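Local atomic coordinates of aerobactin synthase IucA (Klebsiella pneumoniae subsp. pneumoniae, PDB entry 5JM8), a protein that catalyses an ATP-dependent ligation step in the assembly of the siderophore aerobactin, as a synthetase of the NRPS-independent siderophore (NIS) class. Residues P225-Q230 / I277-V283; T291-K295 / I340-F346; P175-L179 / G256-P261. All coordinates share one frame; numbering follows the deposited sequence.

Contact 1: residues P225-Q230 / I277-V283; sequences PLHPWQ and IKFSLSV. With ATP (adenosine-5'-triphosphate), chain I.
H227 meets F279 through its first side-chain carbon and then reaches L281 with its ring. H227 CB lies over the F279 ring, 3.9 Å from the centroid. CG is anti to the backbone N (chi1 -172°), which carries the imidazole past the phenyl group; an edge of H227 faces F279 with the two planes at 84°, an offset T-shaped pair. CD2 and NE2 run beneath a methyl group, L281 CD1, which sits 4.0 Å from the ring centroid and almost on its normal. ND1 accepts from W229 N at 3.1 Å, the donor lying in the plane of the imidazole. Histidine suits this place because one flat ring can pack on apolar groups and still cap a helix: H227 is the N-cap of helix 228-235, where strand 221-226 ends.

The other segment belongs to strand 275-284 of the sheet that lines the ATP site in this IucA/IucC-family synthetase. F279 points toward the turn before the helix and I277 toward P225 of strand 221-226, whereas the fully extended K278 reaches the nucleotide. K278 NZ bonds to ATP O2B at 2.6 Å and forms a salt bridge with D447, a magnesium ligand.

Farther along, Q230 OE1 accepts a nearly straight bond from S282 N, 2.8 Å long, with the donor well above the amide plane; S282 OG adds a weak one. Q230 NE2 bonds weakly to E343 O; its angle to nearby S280 O is too poor for a bond. L281 CD1 also touches Q230 CG at 3.6 Å, while W229 NE1 turns to E165.

Contact 2: residues T291-K295 / I340-F346; sequences TLSVK and IMQESLF
L345 fits against the backbone of L292 and S293 with a single methyl group, CD1, which lies 3.6 Å from L292 O and 3.7 Å from S293 C. This is the buried side of the contact. Behind that methyl the two leucines face each other more distantly, CB to CB at 4.3 Å. Leucine suits both positions because a branched apolar end can pack on more than one neighbour: L345 lays CD1 on the opposing backbone, and L292 packs on R266 while its CD1 reaches F346 CA.

On the other side, Q342 lies along the same loop, much closer to solvent. Its CG stands anti to the carbonyl carbon (chi1 -75°) and the chain is extended beyond it, bringing the amide alongside S293: NE2 approaches S293 CB at 3.3 Å, and Q342 CB rests 3.4 Å from L292 O. A long side chain with a polar end can cover a backbone here and still meet water. V294 meets I340 at the more exposed end, CG2 to CG2 at 3.8 Å, the two side chains crossing at about a right angle.

The two elements that meet are a helix start and a strand corner: S293 is the N-cap of helix 294-306, its OG accepting from E296 N, and 341-345 makes two overlapping type I turns leading from strand 340-341 into strand 345-350. Within that corner M341 O accepts from both S344 N and S344 OG, the latter at 2.6 Å, while S344 OG also bonds to L333 N. These polar groups are used within the corner, by the helix start and by neighbouring strands, so the meeting itself rests on van der Waals contact.

Contact 3: residues P175-L179 / G256-P261; sequences PHFPL and GAPWLP
F177 and W259 form an antiparallel hydrogen-bonded pair, a small beta bridge that joins the start of strand 177-185 to strand 258-261. The pair is a single bridge, and the short strand axes cross at 107°; it connects two sheets of the IucA/IucC-family region. F177 N donates to W259 O at 3.0 Å, in the carbonyl plane and on a lone pair. The return bond, W259 N to F177 O at 2.8 Å, comes from well above the carbonyl plane, as suits strands so steeply crossed.

W259 O has a second, weaker visitor, the CA-H of H176. Beyond the bridge a water takes over: it accepts from L179 N at 2.7 Å and donates to A257 O at 2.8 Å, linking two backbone groups that do not meet directly. A257 O is also approached by the CA-H of P178. Prolines at 175, 178, 258 and 261 suit the flanks of this crossing, as each holds an extended backbone and supplies no N-H that would need an acceptor.

P175 O is satisfied by Q143 NE2, which also makes a weak bond to P261 O. H176 holds its CG between the backbone N and the carbonyl carbon (chi1 59°), placing the ring beside P258, and its NE2 bonds to E133 of the second subunit. F177 and W259 lie on the same side of the bridge, where both pack on L268. There the indole offers a broad apolar surface to L179: L179 CG stands 3.8 Å from the centroid of the five-membered ring of W259, with L179 CD1 over the same face nearer the rim.

All three contacts lie within the IucA/IucC-family region. Along the chain, contacts 3 and 1 interleave, whereas contact 2 opens only after contact 1 has closed. Contact 1 is the middle member, its centre about 10 Å from that of contact 2 and about 12 Å from that of contact 3; the centres of contacts 2 and 3 are about 21 Å apart and their nearest atoms about 8 Å. Strand 275-284, whose K278 binds ATP, neighbours strand 345-350 and touches both other contacts: S280 OG probably bonds to L292 N and Q342 O, and I277 packs on W259. P228 also meets F177. This is consistent with one packed unit behind the nucleotide site.

Contact 1: residues P225-Q230 / I277-V283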
loop_
_atom_site.group_PDB
_atom_site.type_symbol
_atom_site.label_atom_id
_atom_site.label_comp_id
_atom_site.label_asym_id
_atom_site.label_seq_id
_atom_site.Cartn_x
_atom_site.Cartn_y
_atom_site.Cartn_z
ATOM N N PRO A 225 21.376 -9.395 -19.259
ATOM C CA PRO A 225 21.660 -8.942 -17.892
ATOM C C PRO A 225 22.920 -9.560 -17.294
ATOM O O PRO A 225 23.240 -10.713 -17.585
ATOM C CB PRO A 225 20.424 -9.395 -17.118
ATOM C CG PRO A 225 19.996 -10.633 -17.823
ATOM C CD PRO A 225 20.311 -10.414 -19.281
ATOM N N LEU A 226 23.619 -8.788 -16.465
ATOM C CA LEU A 226 24.836 -9.251 -15.802
ATOM C C LEU A 226 24.905 -8.813 -14.343
ATOM O O LEU A 226 24.309 -7.811 -13.954
ATOM C CB LEU A 226 26.079 -8.731 -16.531
ATOM C CG LEU A 226 26.543 -9.495 -17.773
ATOM C CD1 LEU A 226 25.866 -8.970 -19.018
ATOM C CD2 LEU A 226 28.053 -9.415 -17.906
ATOM N N HIS A 227 25.647 -9.578 -13.548
ATOM C CA HIS A 227 25.964 -9.194 -12.180
ATOM C C HIS A 227 27.017 -8.088 -12.246
ATOM O O HIS A 227 28.016 -8.241 -12.953
ATOM C CB HIS A 227 26.470 -10.402 -11.385
ATOM C CG HIS A 227 26.648 -10.143 -9.920
ATOM N ND1 HIS A 227 27.543 -9.219 -9.429
ATOM C CD2 HIS A 227 26.055 -10.703 -8.839
ATOM C CE1 HIS A 227 27.489 -9.212 -8.109
ATOM N NE2 HIS A 227 26.593 -10.104 -7.725
ATOM N N PRO A 228 26.798 -6.967 -11.531
ATOM C CA PRO A 228 27.708 -5.820 -11.660
ATOM C C PRO A 228 29.181 -6.164 -11.449
ATOM O O PRO A 228 30.042 -5.557 -12.079
ATOM C CB PRO A 228 27.221 -4.865 -10.567
ATOM C CG PRO A 228 25.791 -5.193 -10.398
ATOM C CD PRO A 228 25.689 -6.675 -10.603
ATOM N N TRP A 229 29.462 -7.127 -10.577
ATOM C CA TRP A 229 30.836 -7.533 -10.306
ATOM C C TRP A 229 31.367 -8.479 -11.386
ATOM O O TRP A 229 32.500 -8.327 -11.839
ATOM C CB TRP A 229 30.935 -8.193 -8.929
ATOM C CG TRP A 229 32.349 -8.431 -8.490
ATOM C CD1 TRP A 229 33.189 -7.526 -7.908
ATOM C CD2 TRP A 229 33.088 -9.654 -8.596
ATOM N NE1 TRP A 229 34.406 -8.109 -7.648
ATOM C CE2 TRP A 229 34.370 -9.415 -8.061
ATOM C CE3 TRP A 229 32.791 -10.927 -9.093
ATOM C CZ2 TRP A 229 35.354 -10.401 -8.007
ATOM C CZ3 TRP A 229 33.770 -11.906 -9.039
ATOM C CH2 TRP A 229 35.035 -11.637 -8.500
ATOM N N GLN A 230 30.558 -9.453 -11.796
ATOM C CA GLN A 230 30.948 -10.359 -12.877
ATOM C C GLN A 230 31.133 -9.613 -14.182
ATOM O O GLN A 230 32.091 -9.855 -14.915
ATOM C CB GLN A 230 29.904 -11.454 -13.084
ATOM C CG GLN A 230 30.013 -12.610 -12.123
ATOM C CD GLN A 230 31.259 -13.444 -12.344
ATOM O OE1 GLN A 230 32.096 -13.572 -11.452
ATOM N NE2 GLN A 230 31.383 -14.026 -13.531
ATOM N N ILE A 277 17.026 -13.999 -10.617
ATOM C CA ILE A 277 18.158 -14.360 -11.456
ATOM C C ILE A 277 19.313 -14.890 -10.605
ATOM O O ILE A 277 19.653 -14.326 -9.565
ATOM C CB ILE A 277 18.607 -13.159 -12.317
ATOM C CG1 ILE A 277 19.654 -13.594 -13.345
ATOM C CG2 ILE A 277 19.114 -12.021 -11.440
ATOM C CD1 ILE A 277 19.745 -12.670 -14.538
ATOM N N LYS A 278 19.882 -16.005 -11.055
ATOM C CA LYS A 278 20.970 -16.681 -10.357
ATOM C C LYS A 278 22.211 -16.713 -11.239
ATOM O O LYS A 278 22.279 -17.483 -12.196
ATOM C CB LYS A 278 20.549 -18.099 -9.973
ATOM C CG LYS A 278 21.628 -18.921 -9.296
ATOM C CD LYS A 278 21.076 -20.263 -8.842
ATOM C CE LYS A 278 22.146 -21.131 -8.209
ATOM N NZ LYS A 278 21.578 -22.392 -7.663
ATOM N N PHE A 279 23.190 -15.876 -10.907
ATOM C CA PHE A 279 24.361 -15.682 -11.753
ATOM C C PHE A 279 25.485 -16.666 -11.463
ATOM O O PHE A 279 25.650 -17.133 -10.335
ATOM C CB PHE A 279 24.911 -14.263 -11.590
ATOM C CG PHE A 279 24.026 -13.192 -12.159
ATOM C CD1 PHE A 279 23.928 -13.006 -13.527
ATOM C CD2 PHE A 279 23.311 -12.354 -11.321
ATOM C CE1 PHE A 279 23.122 -12.016 -14.047
ATOM C CE2 PHE A 279 22.505 -11.360 -11.837
ATOM C CZ PHE A 279 22.411 -11.190 -13.199
ATOM N N SER A 280 26.256 -16.967 -12.502
ATOM C CA SER A 280 27.548 -17.613 -12.340
ATOM C C SER A 280 28.492 -16.574 -11.751
ATOM O O SER A 280 28.887 -15.635 -12.439
ATOM C CB SER A 280 28.068 -18.140 -13.680
ATOM O OG SER A 280 29.286 -18.841 -13.521
ATOM N N LEU A 281 28.833 -16.735 -10.475
ATOM C CA LEU A 281 29.599 -15.728 -9.744
ATOM C C LEU A 281 30.928 -16.298 -9.252
ATOM O O LEU A 281 30.955 -17.192 -8.411
ATOM C CB LEU A 281 28.770 -15.201 -8.566
ATOM C CG LEU A 281 29.353 -14.071 -7.711
ATOM C CD1 LEU A 281 29.594 -12.824 -8.539
ATOM C CD2 LEU A 281 28.430 -13.760 -6.541
ATOM N N SER A 282 32.030 -15.776 -9.780
ATOM C CA SER A 282 33.353 -16.289 -9.444
ATOM C C SER A 282 33.787 -15.862 -8.042
ATOM O O SER A 282 34.703 -15.055 -7.881
ATOM C CB SER A 282 34.378 -15.821 -10.478
ATOM O OG SER A 282 34.033 -16.284 -11.773
ATOM N N VAL A 283 33.126 -16.421 -7.033
ATOM C CA VAL A 283 33.419 -16.111 -5.636
ATOM C C VAL A 283 33.330 -17.381 -4.792
ATOM O O VAL A 283 32.480 -18.237 -5.037
ATOM C CB VAL A 283 32.448 -15.046 -5.080
ATOM C CG1 VAL A 283 32.785 -14.703 -3.636
ATOM C CG2 VAL A 283 32.491 -13.793 -5.930
HETATM P PG ATP I . 20.414 -20.632 -4.545
HETATM O O1G ATP I . 20.292 -19.177 -4.919
HETATM O O2G ATP I . 19.464 -21.057 -3.451
HETATM O O3G ATP I . 20.419 -21.571 -5.727
HETATM P PB ATP I . 23.008 -21.865 -4.089
HETATM O O1B ATP I . 24.350 -21.187 -3.964
HETATM O O2B ATP I . 22.694 -22.676 -5.326
HETATM O O3B ATP I . 21.863 -20.749 -3.830
HETATM P PA ATP I . 23.835 -23.863 -2.210
HETATM O O1A ATP I . 24.723 -24.315 -3.342
HETATM O O2A ATP I . 23.045 -24.881 -1.424
HETATM O O3A ATP I . 22.781 -22.788 -2.784
HETATM O "O5'" ATP I . 24.678 -22.996 -1.152
HETATM C "C5'" ATP I . 23.986 -22.466 -0.027
HETATM C "C4'" ATP I . 24.591 -21.151 0.442
HETATM O "O4'" ATP I . 23.879 -20.724 1.605
HETATM C "C3'" ATP I . 26.060 -21.264 0.823
HETATM O "O3'" ATP I . 26.806 -20.224 0.176
HETATM C "C2'" ATP I . 26.106 -21.115 2.332
HETATM O "O2'" ATP I . 27.179 -20.275 2.753
HETATM C "C1'" ATP I . 24.770 -20.489 2.697
HETATM N N9 ATP I . 24.201 -21.083 3.928
HETATM C C8 ATP I . 23.913 -20.383 5.037
HETATM N N7 ATP I . 23.406 -21.194 5.999
HETATM C C5 ATP I . 23.365 -22.440 5.495
HETATM C C6 ATP I . 22.935 -23.765 5.986
HETATM N N6 ATP I . 22.443 -23.884 7.242
HETATM N N1 ATP I . 23.057 -24.818 5.147
HETATM C C2 ATP I . 23.549 -24.686 3.899
HETATM N N3 ATP I . 23.956 -23.507 3.394
HETATM C C4 ATP I . 23.892 -22.367 4.128
#

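Contact 2: residues T291-K295 / I340-F346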
loop_
_atom_site.group_PDB
_atom_site.type_symbol
_atom_site.label_atom_id
_atom_site.label_comp_id
_atom_site.label_asym_id
_atom_site.label_seq_id
_atom_site.Cartn_x
_atom_site.Cartn_y
_atom_site.Cartn_z
ATOM N N THR A 291 30.479 -20.344 -9.522
ATOM C CA THR A 291 30.216 -20.277 -10.949
ATOM C C THR A 291 29.225 -21.367 -11.325
ATOM O O THR A 291 29.145 -22.397 -10.658
ATOM C CB THR A 291 31.498 -20.450 -11.775
ATOM O OG1 THR A 291 32.233 -21.576 -11.281
ATOM C CG2 THR A 291 32.370 -19.204 -11.687
ATOM N N LEU A 292 28.465 -21.130 -12.389
ATOM C CA LEU A 292 27.538 -22.123 -12.914
ATOM C C LEU A 292 28.147 -22.836 -14.108
ATOM O O LEU A 292 29.098 -22.347 -14.717
ATOM C CB LEU A 292 26.219 -21.473 -13.327
ATOM C CG LEU A 292 25.353 -20.889 -12.214
ATOM C CD1 LEU A 292 24.182 -20.129 -12.815
ATOM C CD2 LEU A 292 24.866 -21.990 -11.283
ATOM N N SER A 293 27.589 -23.995 -14.433
ATOM C CA SER A 293 27.964 -24.718 -15.637
ATOM C C SER A 293 26.711 -25.016 -16.447
ATOM O O SER A 293 25.605 -25.041 -15.905
ATOM C CB SER A 293 28.701 -26.010 -15.286
ATOM O OG SER A 293 27.872 -26.881 -14.537
ATOM N N VAL A 294 26.890 -25.223 -17.748
ATOM C CA VAL A 294 25.787 -25.606 -18.621
ATOM C C VAL A 294 25.102 -26.838 -18.053
ATOM O O VAL A 294 23.884 -26.968 -18.092
ATOM C CB VAL A 294 26.277 -25.895 -20.050
ATOM C CG1 VAL A 294 25.152 -26.474 -20.899
ATOM C CG2 VAL A 294 26.831 -24.633 -20.683
ATOM N N LYS A 295 25.922 -27.738 -17.528
ATOM C CA LYS A 295 25.472 -28.940 -16.843
ATOM C C LYS A 295 24.404 -28.656 -15.785
ATOM O O LYS A 295 23.296 -29.188 -15.848
ATOM C CB LYS A 295 26.687 -29.607 -16.203
ATOM C CG LYS A 295 26.444 -30.922 -15.502
ATOM C CD LYS A 295 27.768 -31.413 -14.931
ATOM C CE LYS A 295 27.656 -32.769 -14.269
ATOM N NZ LYS A 295 27.452 -33.828 -15.283
ATOM N N ILE A 340 30.541 -21.382 -25.211
ATOM C CA ILE A 340 29.832 -20.887 -24.036
ATOM C C ILE A 340 30.809 -20.560 -22.913
ATOM O O ILE A 340 31.556 -21.427 -22.455
ATOM C CB ILE A 340 28.798 -21.914 -23.522
ATOM C CG1 ILE A 340 27.718 -22.154 -24.579
ATOM C CG2 ILE A 340 28.159 -21.429 -22.216
ATOM C CD1 ILE A 340 26.751 -23.277 -24.240
ATOM N N MET A 341 30.794 -19.306 -22.477
ATOM C CA MET A 341 31.639 -18.866 -21.375
ATOM C C MET A 341 30.869 -18.987 -20.061
ATOM O O MET A 341 29.990 -18.177 -19.766
ATOM C CB MET A 341 32.109 -17.430 -21.605
ATOM C CG MET A 341 32.744 -17.198 -22.974
ATOM S SD MET A 341 34.102 -18.318 -23.363
ATOM C CE MET A 341 35.244 -17.966 -22.030
ATOM N N GLN A 342 31.211 -20.004 -19.275
ATOM C CA GLN A 342 30.454 -20.349 -18.076
ATOM C C GLN A 342 30.426 -19.233 -17.039
ATOM O O GLN A 342 29.524 -19.178 -16.203
ATOM C CB GLN A 342 31.027 -21.616 -17.441
ATOM C CG GLN A 342 30.665 -22.891 -18.180
ATOM C CD GLN A 342 31.058 -24.138 -17.415
ATOM O OE1 GLN A 342 31.750 -24.064 -16.399
ATOM N NE2 GLN A 342 30.611 -25.293 -17.893
ATOM N N GLU A 343 31.411 -18.346 -17.095
ATOM C CA GLU A 343 31.491 -17.244 -16.146
ATOM C C GLU A 343 30.449 -16.163 -16.442
ATOM O O GLU A 343 30.260 -15.245 -15.645
ATOM C CB GLU A 343 32.899 -16.641 -16.157
ATOM C CG GLU A 343 33.989 -17.615 -15.725
ATOM C CD GLU A 343 35.319 -16.932 -15.460
ATOM O OE1 GLU A 343 35.540 -15.830 -16.005
ATOM O OE2 GLU A 343 36.141 -17.493 -14.703
ATOM N N SER A 344 29.772 -16.284 -17.583
ATOM C CA SER A 344 28.739 -15.328 -17.983
ATOM C C SER A 344 27.331 -15.874 -17.749
ATOM O O SER A 344 26.347 -15.142 -17.861
ATOM C CB SER A 344 28.898 -14.958 -19.459
ATOM O OG SER A 344 28.629 -16.071 -20.294
ATOM N N LEU A 345 27.241 -17.160 -17.426
ATOM C CA LEU A 345 25.953 -17.833 -17.283
ATOM C C LEU A 345 25.082 -17.250 -16.178
ATOM O O LEU A 345 25.577 -16.774 -15.159
ATOM C CB LEU A 345 26.160 -19.321 -16.998
ATOM C CG LEU A 345 26.722 -20.187 -18.123
ATOM C CD1 LEU A 345 27.078 -21.561 -17.582
ATOM C CD2 LEU A 345 25.735 -20.305 -19.269
ATOM N N PHE A 346 23.775 -17.291 -16.411
ATOM C CA PHE A 346 22.793 -17.081 -15.359
ATOM C C PHE A 346 21.584 -17.951 -15.648
ATOM O O PHE A 346 21.390 -18.399 -16.779
ATOM C CB PHE A 346 22.384 -15.610 -15.254
ATOM C CG PHE A 346 21.658 -15.088 -16.462
ATOM C CD1 PHE A 346 20.308 -15.339 -16.644
ATOM C CD2 PHE A 346 22.325 -14.330 -17.410
ATOM C CE1 PHE A 346 19.643 -14.858 -17.755
ATOM C CE2 PHE A 346 21.663 -13.844 -18.520
ATOM C CZ PHE A 346 20.320 -14.107 -18.691
#

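Contact 3: residues P175-L179 / G256-P261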
loop_
_atom_site.group_PDB
_atom_site.type_symbol
_atom_site.label_atom_id
_atom_site.label_comp_id
_atom_site.label_asym_id
_atom_site.label_seq_id
_atom_site.Cartn_x
_atom_site.Cartn_y
_atom_site.Cartn_z
ATOM N N PRO A 175 22.253 -4.734 1.222
ATOM C CA PRO A 175 22.380 -3.779 0.125
ATOM C C PRO A 175 21.428 -4.069 -1.019
ATOM O O PRO A 175 20.719 -5.073 -1.006
ATOM C CB PRO A 175 23.821 -3.977 -0.325
ATOM C CG PRO A 175 24.027 -5.444 -0.148
ATOM C CD PRO A 175 23.216 -5.840 1.074
ATOM N N HIS A 176 21.424 -3.185 -2.008
ATOM C CA HIS A 176 20.723 -3.442 -3.252
ATOM C C HIS A 176 21.394 -2.666 -4.375
ATOM O O HIS A 176 22.113 -1.696 -4.129
ATOM C CB HIS A 176 19.248 -3.069 -3.137
ATOM C CG HIS A 176 19.009 -1.632 -2.795
ATOM N ND1 HIS A 176 18.904 -1.183 -1.496
ATOM C CD2 HIS A 176 18.835 -0.547 -3.584
ATOM C CE1 HIS A 176 18.686 0.121 -1.502
ATOM N NE2 HIS A 176 18.639 0.530 -2.757
ATOM N N PHE A 177 21.177 -3.110 -5.606
ATOM C CA PHE A 177 21.797 -2.473 -6.758
ATOM C C PHE A 177 21.072 -2.841 -8.046
ATOM O O PHE A 177 20.498 -3.924 -8.146
ATOM C CB PHE A 177 23.270 -2.873 -6.854
ATOM C CG PHE A 177 23.494 -4.358 -6.851
ATOM C CD1 PHE A 177 23.302 -5.103 -8.002
ATOM C CD2 PHE A 177 23.901 -5.009 -5.697
ATOM C CE1 PHE A 177 23.506 -6.466 -8.004
ATOM C CE2 PHE A 177 24.107 -6.374 -5.694
ATOM C CZ PHE A 177 23.909 -7.104 -6.849
ATOM N N PRO A 178 21.096 -1.939 -9.040
ATOM C CA PRO A 178 20.521 -2.305 -10.335
ATOM C C PRO A 178 21.479 -3.203 -11.113
ATOM O O PRO A 178 22.680 -3.174 -10.846
ATOM C CB PRO A 178 20.331 -0.956 -11.023
ATOM C CG PRO A 178 21.435 -0.123 -10.484
ATOM C CD PRO A 178 21.656 -0.575 -9.059
ATOM N N LEU A 179 20.959 -3.987 -12.051
ATOM C CA LEU A 179 21.797 -4.888 -12.832
ATOM C C LEU A 179 22.678 -4.126 -13.808
ATOM O O LEU A 179 22.409 -2.972 -14.132
ATOM C CB LEU A 179 20.943 -5.889 -13.612
ATOM C CG LEU A 179 20.114 -6.884 -12.804
ATOM C CD1 LEU A 179 19.364 -7.807 -13.748
ATOM C CD2 LEU A 179 20.997 -7.678 -11.858
ATOM N N GLY A 256 18.120 0.330 -14.068
ATOM C CA GLY A 256 16.854 -0.322 -13.797
ATOM C C GLY A 256 16.519 -0.547 -12.338
ATOM O O GLY A 256 17.030 0.130 -11.445
ATOM N N ALA A 257 15.640 -1.519 -12.111
ATOM C CA ALA A 257 15.088 -1.785 -10.791
ATOM C C ALA A 257 16.159 -2.266 -9.818
ATOM O O ALA A 257 17.182 -2.803 -10.237
ATOM C CB ALA A 257 13.972 -2.813 -10.898
ATOM N N PRO A 258 15.925 -2.070 -8.511
ATOM C CA PRO A 258 16.881 -2.513 -7.492
ATOM C C PRO A 258 16.804 -4.012 -7.231
ATOM O O PRO A 258 15.706 -4.563 -7.152
ATOM C CB PRO A 258 16.457 -1.724 -6.255
ATOM C CG PRO A 258 14.996 -1.534 -6.430
ATOM C CD PRO A 258 14.769 -1.379 -7.911
ATOM N N TRP A 259 17.960 -4.655 -7.094
ATOM C CA TRP A 259 18.027 -6.087 -6.821
ATOM C C TRP A 259 18.706 -6.355 -5.486
ATOM O O TRP A 259 19.655 -5.668 -5.117
ATOM C CB TRP A 259 18.772 -6.805 -7.939
ATOM C CG TRP A 259 17.992 -6.868 -9.199
ATOM C CD1 TRP A 259 17.856 -5.882 -10.129
ATOM C CD2 TRP A 259 17.228 -7.979 -9.675
ATOM N NE1 TRP A 259 17.055 -6.313 -11.159
ATOM C CE2 TRP A 259 16.655 -7.597 -10.900
ATOM C CE3 TRP A 259 16.969 -9.259 -9.178
ATOM C CZ2 TRP A 259 15.845 -8.451 -11.639
ATOM C CZ3 TRP A 259 16.166 -10.103 -9.913
ATOM C CH2 TRP A 259 15.613 -9.698 -11.129
ATOM N N LEU A 260 18.213 -7.365 -4.775
ATOM C CA LEU A 260 18.729 -7.720 -3.459
ATOM C C LEU A 260 19.487 -9.043 -3.504
ATOM O O LEU A 260 18.913 -10.067 -3.875
ATOM C CB LEU A 260 17.584 -7.827 -2.446
ATOM C CG LEU A 260 17.013 -6.546 -1.834
ATOM C CD1 LEU A 260 16.346 -5.658 -2.873
ATOM C CD2 LEU A 260 16.033 -6.913 -0.734
ATOM N N PRO A 261 20.782 -9.035 -3.141
ATOM C CA PRO A 261 21.429 -10.343 -2.995
ATOM C C PRO A 261 20.803 -11.150 -1.862
ATOM O O PRO A 261 20.591 -10.611 -0.776
ATOM C CB PRO A 261 22.893 -9.992 -2.691
ATOM C CG PRO A 261 22.886 -8.560 -2.274
ATOM C CD PRO A 261 21.744 -7.927 -2.999
HETATM O O HOH W 1 18.286 -3.837 -12.632
#